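Mannosylglycerate hydrolase MGH1-like glycoside hydrolase domain-containing protein (Thermus thermophilus HB8, PDB 4WVA) hydrolyses the osmolyte mannosylglycerate to mannose and glycerate, and probably also glucosylglycerate to glucose and glycerate, as a GH63 glycosidase. Local coordinates at residues A[57-62]-A[129-134]; A[158-163]-A[205-210]; A[168-173]-A[228-233]. All coordinates share one frame; numbering follows the deposited sequence.

Interaction 1 of 3, residues A[57-62]-A[129-134]; sequences CLFDYG and RYLFPK
Two helices of the (alpha/alpha)6-barrel enzyme, 48-62 and 121-146, lean on each other here, the last turn of the first against a turn in the middle of the second. The axes of 57-62 and 129-134 come within 10.9 Å, their N-to-C directions 54° apart. F59 supplies the aromatic ring that fills the space between them. Its CB points at 129-134, and its CG lies beside the backbone N. On one flank, CD1 rests on CB of K134 at 3.6 Å; on the other, CD2 of F59 meets the CD2 methyl of L131 at 3.8 Å. Both partners approach the ring obliquely.

K134 slides past F59 in the opposite direction, extended until it bends at chi4 (-64°). Nearer the surface, the contact turns polar. The phenol of Y130 donates to D60, with OH and OD1 2.6 Å apart. OD1 sits in the plane of the tyrosine ring at its edge and accepts on its syn lone pair, while the carboxylate plane is turned 77° from the ring. Water 1 donates to D60 OD1 at 2.8 Å and accepts a weak bond from K134 NZ at 3.3 Å. NZ itself stays 4.5 Å from OD1, too far for a salt bridge, though the nearby positive charge probably helps keep D60 ionised. OD1 is thus gripped by two donors, phenol and water.

L131 and Y130 also pack on L56 of the first helix, and Q63 donates to the carbonyl of K134. P133, lacking an N-H, sits where the second helix is kinked. The arrangement is side-chain packing between two obliquely crossed helices of the (alpha/alpha)6-barrel, with F59 and L131 in the buried part and the D60-Y130 bond toward solvent.

Interaction 2 of 3, residues A[158-163]-A[205-210]; sequences HPWESG and DRYLSL
The loop 158-163, which carries G163, probably a substrate contact, and leads to D165, the probable proton donor, is held against helix 201-216; the W160 side chain lies about 3 Å from that of D165. H158 makes the polar link. Its CG is anti to the backbone N, which turns the imidazole toward the helix, and NE2 donates to the carbonyl O of Y207 at 2.8 Å, N-H...O angle 158°, in the carbonyl plane on a lone pair. The other ring nitrogen, ND1, accepts from W160 N at 3.1 Å, in the ring plane. CD1 of L210 covers one face of the imidazole, 4.1 Å from its centroid.

The Y207 side chain lies among the loop residues. Its CB sits over a face of the six-membered ring of W160, 4.0 Å from the centroid, a CH-pi contact, while P159 CG presses on CE1 of Y207 at 3.6 Å. The H158, W160 and Y207 rings form an oblique aromatic cluster.

With NE2 donating and ND1 accepting, H158 is probably neutral, protonated on NE2 alone. Bonded at both ring nitrogens, it has its rotation fixed, and so joins the loop to the helix, close in sequence to D165.

Interaction 3 of 3, residues A[168-173]-A[228-233]; sequences PAWDKP and SPFKVV
P173 and W170 meet F230 and V232 in a wholly apolar first shell. The F230 ring reaches toward the other segment with CG anti to the backbone N (chi1 -175°), and its CE2 corner touches P173 CB at 3.6 Å. CB of W170 stands at the edge of the F230 ring, near its plane, 4.0 Å from the same CE2. Beside them, CG1 of V232 comes up obliquely to the indole, 3.5 Å from W170 CZ3, while the other methyl, CG2, faces P173 CB at 4.0 Å and also lies over one face of the F230 ring. A169 CB lies over one face of the indole.

One step out, water 2 sits between two backbone carbonyls, 2.8 Å from P173 O and 2.6 Å from P229 O. The turn that presents F230 is braced internally: S228 OG donates to F230 O at 2.7 Å, from above the carbonyl plane, and K231 NZ donates to S228 O at 2.7 Å. The 168-173 segment has a separate tie, a salt bridge from D171 to R351, and V232 pairs through its backbone with I156.

V233 in turn pairs with W287, so strand 232-233 belongs to the small antiparallel sheet that includes 283-288. The whole is a buried apolar junction between a short helix and that sheet, beside the probable active site of this (alpha/alpha)6-barrel enzyme.

How the interactions relate
Interactions 2 and 3 form one continuous block, their centres 9 Å apart. S162 OG and W170 NE1 lie 3.2 Å apart in a probable hydrogen bond, P159 CB packs on W170 CD1 at 3.5 Å, and the F230 ring reaches the backbone of 158-159. Their segments alternate along the chain, tying 158-163 and 168-173 to 205-210 and 228-233. D165, the probable proton donor, is near both: its side chain is about 3 Å from that of W160 and about 6 Å from that of W170. G163 O is hydrogen-bonded to O3 of a bound Tris, which probably marks the substrate pocket. Interaction 1 stands apart, its centre 26 and 30 Å from theirs.

Interaction 1 of 3, residues A[57-62]-A[129-134]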
loop_
_atom_site.group_PDB
_atom_site.type_symbol
_atom_site.label_atom_id
_atom_site.label_comp_id
_atom_site.label_asym_id
_atom_site.label_seq_id
_atom_site.Cartn_x
_atom_site.Cartn_y
_atom_site.Cartn_z
ATOM N N CYS A 57 28.251 -0.005 -21.347
ATOM C CA CYS A 57 28.363 -0.668 -22.644
ATOM C C CYS A 57 26.982 -1.074 -23.171
ATOM O O CYS A 57 26.653 -0.847 -24.327
ATOM C CB CYS A 57 29.280 -1.873 -22.512
ATOM S SG CYS A 57 29.571 -2.774 -24.041
ATOM N N LEU A 58 26.172 -1.694 -22.306
ATOM C CA LEU A 58 24.817 -2.079 -22.663
ATOM C C LEU A 58 24.013 -0.901 -23.256
ATOM O O LEU A 58 23.384 -1.034 -24.312
ATOM C CB LEU A 58 24.114 -2.661 -21.434
ATOM C CG LEU A 58 22.654 -3.071 -21.607
ATOM C CD1 LEU A 58 22.474 -4.147 -22.653
ATOM C CD2 LEU A 58 22.106 -3.507 -20.249
ATOM N N PHE A 59 24.038 0.252 -22.585
ATOM C CA PHE A 59 23.282 1.410 -23.068
ATOM C C PHE A 59 23.926 2.063 -24.275
ATOM O O PHE A 59 23.248 2.393 -25.269
ATOM C CB PHE A 59 23.069 2.432 -21.957
ATOM C CG PHE A 59 21.932 2.083 -21.050
ATOM C CD1 PHE A 59 20.640 2.451 -21.371
ATOM C CD2 PHE A 59 22.147 1.342 -19.904
ATOM C CE1 PHE A 59 19.581 2.119 -20.551
ATOM C CE2 PHE A 59 21.097 1.014 -19.078
ATOM C CZ PHE A 59 19.812 1.386 -19.409
ATOM N N ASP A 60 25.240 2.251 -24.205
ATOM C CA ASP A 60 25.950 2.980 -25.278
ATOM C C ASP A 60 25.851 2.281 -26.634
ATOM O O ASP A 60 25.665 2.944 -27.670
ATOM C CB ASP A 60 27.420 3.178 -24.905
ATOM C CG ASP A 60 27.634 4.291 -23.917
ATOM O OD1 ASP A 60 26.740 5.126 -23.748
ATOM O OD2 ASP A 60 28.723 4.338 -23.316
ATOM N N TYR A 61 25.959 0.959 -26.634
ATOM C CA TYR A 61 25.888 0.188 -27.881
ATOM C C TYR A 61 24.548 -0.471 -28.163
ATOM O O TYR A 61 24.303 -0.911 -29.289
ATOM C CB TYR A 61 27.015 -0.846 -27.917
ATOM C CG TYR A 61 28.349 -0.176 -27.896
ATOM C CD1 TYR A 61 28.873 0.389 -29.053
ATOM C CD2 TYR A 61 29.074 -0.060 -26.715
ATOM C CE1 TYR A 61 30.091 1.038 -29.039
ATOM C CE2 TYR A 61 30.287 0.597 -26.679
ATOM C CZ TYR A 61 30.795 1.135 -27.852
ATOM O OH TYR A 61 32.009 1.782 -27.842
ATOM N N GLY A 62 23.678 -0.546 -27.157
ATOM C CA GLY A 62 22.378 -1.198 -27.315
ATOM C C GLY A 62 21.194 -0.273 -27.498
ATOM O O GLY A 62 20.293 -0.567 -28.274
ATOM N N ARG A 129 24.657 10.064 -13.211
ATOM C CA ARG A 129 24.121 11.165 -13.998
ATOM C C ARG A 129 24.081 10.827 -15.476
ATOM O O ARG A 129 23.174 11.261 -16.187
ATOM C CB ARG A 129 24.897 12.458 -13.764
ATOM C CG ARG A 129 24.529 13.067 -12.430
ATOM C CD ARG A 129 25.036 14.478 -12.205
ATOM N NE ARG A 129 24.894 14.781 -10.779
ATOM C CZ ARG A 129 23.753 15.106 -10.158
ATOM N NH1 ARG A 129 22.586 15.239 -10.817
ATOM N NH2 ARG A 129 23.786 15.322 -8.849
ATOM N N TYR A 130 25.057 10.052 -15.933
ATOM C CA TYR A 130 25.137 9.646 -17.323
ATOM C C TYR A 130 24.035 8.642 -17.665
ATOM O O TYR A 130 23.354 8.780 -18.677
ATOM C CB TYR A 130 26.531 9.076 -17.620
ATOM C CG TYR A 130 26.739 8.659 -19.058
ATOM C CD1 TYR A 130 26.963 9.603 -20.047
ATOM C CD2 TYR A 130 26.713 7.329 -19.425
ATOM C CE1 TYR A 130 27.173 9.222 -21.359
ATOM C CE2 TYR A 130 26.909 6.936 -20.738
ATOM C CZ TYR A 130 27.124 7.902 -21.706
ATOM O OH TYR A 130 27.342 7.526 -23.006
ATOM N N LEU A 131 23.845 7.652 -16.798
ATOM C CA LEU A 131 22.879 6.595 -17.055
ATOM C C LEU A 131 21.420 6.986 -16.771
ATOM O O LEU A 131 20.510 6.417 -17.377
ATOM C CB LEU A 131 23.246 5.342 -16.242
ATOM C CG LEU A 131 24.477 4.595 -16.768
ATOM C CD1 LEU A 131 24.844 3.477 -15.810
ATOM C CD2 LEU A 131 24.234 4.062 -18.170
ATOM N N PHE A 132 21.180 7.923 -15.850
ATOM C CA PHE A 132 19.818 8.194 -15.428
ATOM C C PHE A 132 18.854 8.525 -16.597
ATOM O O PHE A 132 17.776 7.929 -16.695
ATOM C CB PHE A 132 19.757 9.301 -14.371
ATOM C CG PHE A 132 18.356 9.644 -13.977
ATOM C CD1 PHE A 132 17.661 8.848 -13.088
ATOM C CD2 PHE A 132 17.713 10.726 -14.551
ATOM C CE1 PHE A 132 16.350 9.144 -12.756
ATOM C CE2 PHE A 132 16.402 11.031 -14.235
ATOM C CZ PHE A 132 15.716 10.229 -13.337
ATOM N N PRO A 133 19.225 9.477 -17.475
ATOM C CA PRO A 133 18.285 9.797 -18.570
ATOM C C PRO A 133 18.110 8.647 -19.570
ATOM O O PRO A 133 17.057 8.509 -20.191
ATOM C CB PRO A 133 18.907 11.024 -19.245
ATOM C CG PRO A 133 20.306 11.077 -18.793
ATOM C CD PRO A 133 20.438 10.306 -17.511
ATOM N N LYS A 134 19.114 7.789 -19.674
ATOM C CA LYS A 134 19.027 6.596 -20.507
ATOM C C LYS A 134 18.067 5.546 -19.925
ATOM O O LYS A 134 17.246 4.982 -20.641
ATOM C CB LYS A 134 20.427 6.010 -20.713
ATOM C CG LYS A 134 21.375 6.992 -21.385
ATOM C CD LYS A 134 22.702 6.351 -21.732
ATOM C CE LYS A 134 23.667 7.354 -22.341
ATOM N NZ LYS A 134 23.153 7.878 -23.634
HETATM O O HOH W 1 25.450 6.687 -25.696
#

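Interaction 2 of 3, residues A[158-163]-A[205-210]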
loop_
_atom_site.group_PDB
_atom_site.type_symbol
_atom_site.label_atom_id
_atom_site.label_comp_id
_atom_site.label_asym_id
_atom_site.label_seq_id
_atom_site.Cartn_x
_atom_site.Cartn_y
_atom_site.Cartn_z
ATOM N N HIS A 158 7.001 -11.452 -27.091
ATOM C CA HIS A 158 7.793 -12.613 -27.409
ATOM C C HIS A 158 8.183 -13.284 -26.098
ATOM O O HIS A 158 8.606 -12.572 -25.194
ATOM C CB HIS A 158 9.047 -12.185 -28.182
ATOM C CG HIS A 158 9.681 -13.306 -28.940
ATOM N ND1 HIS A 158 10.222 -14.401 -28.313
ATOM C CD2 HIS A 158 9.813 -13.528 -30.269
ATOM C CE1 HIS A 158 10.657 -15.263 -29.221
ATOM N NE2 HIS A 158 10.434 -14.744 -30.418
ATOM N N PRO A 159 8.080 -14.617 -26.004
ATOM C CA PRO A 159 8.496 -15.304 -24.768
ATOM C C PRO A 159 9.955 -15.002 -24.362
ATOM O O PRO A 159 10.288 -15.019 -23.168
ATOM C CB PRO A 159 8.293 -16.789 -25.094
ATOM C CG PRO A 159 8.228 -16.855 -26.590
ATOM C CD PRO A 159 7.572 -15.578 -27.005
ATOM N N TRP A 160 10.825 -14.729 -25.333
ATOM C CA TRP A 160 12.214 -14.335 -25.044
ATOM C C TRP A 160 12.288 -13.117 -24.127
ATOM O O TRP A 160 13.244 -12.989 -23.350
ATOM C CB TRP A 160 13.028 -14.051 -26.321
ATOM C CG TRP A 160 13.563 -15.297 -27.010
ATOM C CD1 TRP A 160 13.908 -16.454 -26.408
ATOM C CD2 TRP A 160 13.878 -15.463 -28.408
ATOM N NE1 TRP A 160 14.397 -17.355 -27.336
ATOM C CE2 TRP A 160 14.373 -16.771 -28.572
ATOM C CE3 TRP A 160 13.763 -14.640 -29.536
ATOM C CZ2 TRP A 160 14.762 -17.276 -29.818
ATOM C CZ3 TRP A 160 14.132 -15.152 -30.775
ATOM C CH2 TRP A 160 14.632 -16.448 -30.899
ATOM N N GLU A 161 11.296 -12.225 -24.213
ATOM C CA GLU A 161 11.328 -10.995 -23.424
ATOM C C GLU A 161 11.115 -11.212 -21.926
ATOM O O GLU A 161 11.504 -10.354 -21.120
ATOM C CB GLU A 161 10.313 -9.990 -23.935
ATOM C CG GLU A 161 10.544 -9.581 -25.371
ATOM C CD GLU A 161 9.638 -8.462 -25.801
ATOM O OE1 GLU A 161 10.148 -7.444 -26.301
ATOM O OE2 GLU A 161 8.414 -8.595 -25.604
ATOM N N SER A 162 10.534 -12.346 -21.563
ATOM C CA SER A 162 10.432 -12.766 -20.161
ATOM C C SER A 162 11.770 -13.174 -19.571
ATOM O O SER A 162 11.909 -13.251 -18.358
ATOM C CB SER A 162 9.460 -13.930 -20.011
ATOM O OG SER A 162 10.011 -15.141 -20.534
ATOM N N GLY A 163 12.751 -13.470 -20.431
ATOM C CA GLY A 163 13.984 -14.102 -19.983
ATOM C C GLY A 163 13.828 -15.569 -19.622
ATOM O O GLY A 163 14.824 -16.239 -19.322
ATOM N N ASP A 205 10.307 -22.918 -33.551
ATOM C CA ASP A 205 9.525 -22.576 -34.738
ATOM C C ASP A 205 8.688 -21.323 -34.494
ATOM O O ASP A 205 8.637 -20.411 -35.322
ATOM C CB ASP A 205 8.598 -23.733 -35.116
ATOM C CG ASP A 205 9.326 -24.879 -35.808
ATOM O OD1 ASP A 205 10.513 -24.730 -36.180
ATOM O OD2 ASP A 205 8.694 -25.946 -35.974
ATOM N N ARG A 206 8.066 -21.280 -33.322
ATOM C CA ARG A 206 7.200 -20.169 -32.936
ATOM C C ARG A 206 8.001 -18.933 -32.498
ATOM O O ARG A 206 7.622 -17.820 -32.826
ATOM C CB ARG A 206 6.188 -20.661 -31.896
ATOM C CG ARG A 206 5.211 -21.663 -32.514
ATOM C CD ARG A 206 4.454 -22.522 -31.532
ATOM N NE ARG A 206 3.476 -23.325 -32.265
ATOM C CZ ARG A 206 3.766 -24.440 -32.939
ATOM N NH1 ARG A 206 5.000 -24.934 -32.940
ATOM N NH2 ARG A 206 2.802 -25.076 -33.619
ATOM N N TYR A 207 9.140 -19.116 -31.821
ATOM C CA TYR A 207 10.056 -18.002 -31.571
ATOM C C TYR A 207 10.425 -17.274 -32.883
ATOM O O TYR A 207 10.434 -16.044 -32.952
ATOM C CB TYR A 207 11.363 -18.438 -30.847
ATOM C CG TYR A 207 11.242 -19.186 -29.520
ATOM C CD1 TYR A 207 10.070 -19.163 -28.752
ATOM C CD2 TYR A 207 12.341 -19.900 -29.004
ATOM C CE1 TYR A 207 9.982 -19.855 -27.549
ATOM C CE2 TYR A 207 12.255 -20.601 -27.809
ATOM C CZ TYR A 207 11.077 -20.574 -27.077
ATOM O OH TYR A 207 11.003 -21.276 -25.892
ATOM N N LEU A 208 10.768 -18.052 -33.917
ATOM C CA LEU A 208 11.207 -17.482 -35.188
ATOM C C LEU A 208 10.055 -16.875 -35.980
ATOM O O LEU A 208 10.198 -15.803 -36.563
ATOM C CB LEU A 208 12.000 -18.514 -36.019
ATOM C CG LEU A 208 13.517 -18.490 -35.785
ATOM C CD1 LEU A 208 14.124 -17.215 -36.350
ATOM C CD2 LEU A 208 13.885 -18.633 -34.320
ATOM N N SER A 209 8.907 -17.537 -35.964
ATOM C CA SER A 209 7.696 -16.967 -36.589
ATOM C C SER A 209 7.407 -15.554 -36.073
ATOM O O SER A 209 7.134 -14.618 -36.845
ATOM C CB SER A 209 6.494 -17.874 -36.361
ATOM O OG SER A 209 5.314 -17.269 -36.870
ATOM N N LEU A 210 7.489 -15.379 -34.755
ATOM C CA LEU A 210 7.289 -14.057 -34.171
ATOM C C LEU A 210 8.336 -13.056 -34.628
ATOM O O LEU A 210 8.006 -11.924 -34.995
ATOM C CB LEU A 210 7.258 -14.141 -32.634
ATOM C CG LEU A 210 6.023 -14.793 -31.983
ATOM C CD1 LEU A 210 6.251 -15.054 -30.494
ATOM C CD2 LEU A 210 4.777 -13.952 -32.179
#

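Interaction 3 of 3, residues A[168-173]-A[228-233]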
loop_
_atom_site.group_PDB
_atom_site.type_symbol
_atom_site.label_atom_id
_atom_site.label_comp_id
_atom_site.label_asym_id
_atom_site.label_seq_id
_atom_site.Cartn_x
_atom_site.Cartn_y
_atom_site.Cartn_z
ATOM N N PRO A 168 6.447 -22.992 -18.969
ATOM C CA PRO A 168 5.144 -23.589 -19.325
ATOM C C PRO A 168 4.010 -22.576 -19.372
ATOM O O PRO A 168 2.994 -22.820 -20.032
ATOM C CB PRO A 168 4.921 -24.627 -18.228
ATOM C CG PRO A 168 6.298 -24.988 -17.798
ATOM C CD PRO A 168 7.018 -23.663 -17.793
ATOM N N ALA A 169 4.173 -21.430 -18.708
ATOM C CA ALA A 169 3.181 -20.356 -18.821
ATOM C C ALA A 169 2.924 -19.930 -20.264
ATOM O O ALA A 169 1.796 -19.560 -20.612
ATOM C CB ALA A 169 3.600 -19.148 -17.980
ATOM N N TRP A 170 3.937 -20.020 -21.131
ATOM C CA TRP A 170 3.798 -19.534 -22.508
ATOM C C TRP A 170 3.243 -20.579 -23.505
ATOM O O TRP A 170 3.014 -20.236 -24.671
ATOM C CB TRP A 170 5.133 -18.998 -23.048
ATOM C CG TRP A 170 5.948 -18.150 -22.082
ATOM C CD1 TRP A 170 7.297 -18.128 -21.982
ATOM C CD2 TRP A 170 5.453 -17.229 -21.093
ATOM N NE1 TRP A 170 7.694 -17.244 -21.004
ATOM C CE2 TRP A 170 6.580 -16.687 -20.435
ATOM C CE3 TRP A 170 4.168 -16.820 -20.690
ATOM C CZ2 TRP A 170 6.466 -15.788 -19.378
ATOM C CZ3 TRP A 170 4.062 -15.929 -19.642
ATOM C CH2 TRP A 170 5.203 -15.417 -19.006
ATOM N N ASP A 171 2.999 -21.809 -23.052
ATOM C CA ASP A 171 2.553 -22.901 -23.962
ATOM C C ASP A 171 1.268 -22.548 -24.715
ATOM O O ASP A 171 1.262 -22.506 -25.945
ATOM C CB ASP A 171 2.355 -24.224 -23.222
ATOM C CG ASP A 171 3.654 -24.883 -22.774
ATOM O OD1 ASP A 171 4.775 -24.346 -23.020
ATOM O OD2 ASP A 171 3.538 -25.966 -22.145
ATOM N N LYS A 172 0.186 -22.262 -23.995
ATOM C CA LYS A 172 -1.074 -21.882 -24.669
ATOM C C LYS A 172 -0.983 -20.606 -25.511
ATOM O O LYS A 172 -1.410 -20.598 -26.664
ATOM C CB LYS A 172 -2.236 -21.834 -23.679
ATOM C CG LYS A 172 -2.517 -23.171 -23.032
ATOM C CD LYS A 172 -3.898 -23.226 -22.385
ATOM C CE LYS A 172 -4.075 -24.523 -21.613
ATOM N NZ LYS A 172 -5.422 -24.632 -20.977
ATOM N N PRO A 173 -0.393 -19.516 -24.972
ATOM C CA PRO A 173 -0.219 -18.359 -25.843
ATOM C C PRO A 173 0.578 -18.681 -27.127
ATOM O O PRO A 173 0.242 -18.198 -28.202
ATOM C CB PRO A 173 0.538 -17.365 -24.963
ATOM C CG PRO A 173 0.152 -17.734 -23.560
ATOM C CD PRO A 173 -0.108 -19.212 -23.552
ATOM N N SER A 228 0.682 -8.777 -33.071
ATOM C CA SER A 228 1.341 -9.942 -32.488
ATOM C C SER A 228 0.302 -10.960 -32.020
ATOM O O SER A 228 -0.608 -10.611 -31.267
ATOM C CB SER A 228 2.271 -9.584 -31.330
ATOM O OG SER A 228 2.856 -10.778 -30.834
ATOM N N PRO A 229 0.423 -12.226 -32.459
ATOM C CA PRO A 229 -0.431 -13.272 -31.935
ATOM C C PRO A 229 -0.035 -13.725 -30.525
ATOM O O PRO A 229 -0.702 -14.600 -29.964
ATOM C CB PRO A 229 -0.243 -14.408 -32.938
ATOM C CG PRO A 229 1.147 -14.213 -33.429
ATOM C CD PRO A 229 1.381 -12.750 -33.458
ATOM N N PHE A 230 1.033 -13.134 -29.967
ATOM C CA PHE A 230 1.517 -13.433 -28.607
ATOM C C PHE A 230 1.522 -12.095 -27.881
ATOM O O PHE A 230 2.263 -11.192 -28.265
ATOM C CB PHE A 230 2.940 -14.020 -28.642
ATOM C CG PHE A 230 3.465 -14.461 -27.294
ATOM C CD1 PHE A 230 4.094 -13.564 -26.443
ATOM C CD2 PHE A 230 3.350 -15.773 -26.886
ATOM C CE1 PHE A 230 4.590 -13.980 -25.214
ATOM C CE2 PHE A 230 3.828 -16.197 -25.663
ATOM C CZ PHE A 230 4.455 -15.295 -24.821
ATOM N N LYS A 231 0.641 -11.939 -26.888
ATOM C CA LYS A 231 0.557 -10.723 -26.073
ATOM C C LYS A 231 0.268 -11.150 -24.642
ATOM O O LYS A 231 -0.829 -11.639 -24.336
ATOM C CB LYS A 231 -0.544 -9.785 -26.584
ATOM C CG LYS A 231 -0.152 -8.990 -27.808
ATOM C CD LYS A 231 -1.133 -7.863 -28.080
ATOM C CE LYS A 231 -2.426 -8.354 -28.703
ATOM N NZ LYS A 231 -2.234 -8.701 -30.142
ATOM N N VAL A 232 1.270 -11.008 -23.774
ATOM C CA VAL A 232 1.187 -11.539 -22.433
ATOM C C VAL A 232 1.620 -10.488 -21.420
ATOM O O VAL A 232 2.591 -9.754 -21.658
ATOM C CB VAL A 232 2.099 -12.773 -22.315
ATOM C CG1 VAL A 232 2.291 -13.196 -20.877
ATOM C CG2 VAL A 232 1.506 -13.909 -23.125
ATOM N N VAL A 233 0.879 -10.399 -20.313
ATOM C CA VAL A 233 1.350 -9.668 -19.144
ATOM C C VAL A 233 2.106 -10.681 -18.286
ATOM O O VAL A 233 1.511 -11.517 -17.606
ATOM C CB VAL A 233 0.211 -8.994 -18.345
ATOM C CG1 VAL A 233 0.766 -8.365 -17.071
ATOM C CG2 VAL A 233 -0.488 -7.948 -19.215
HETATM O O HOH W 2 -1.594 -16.150 -28.117
#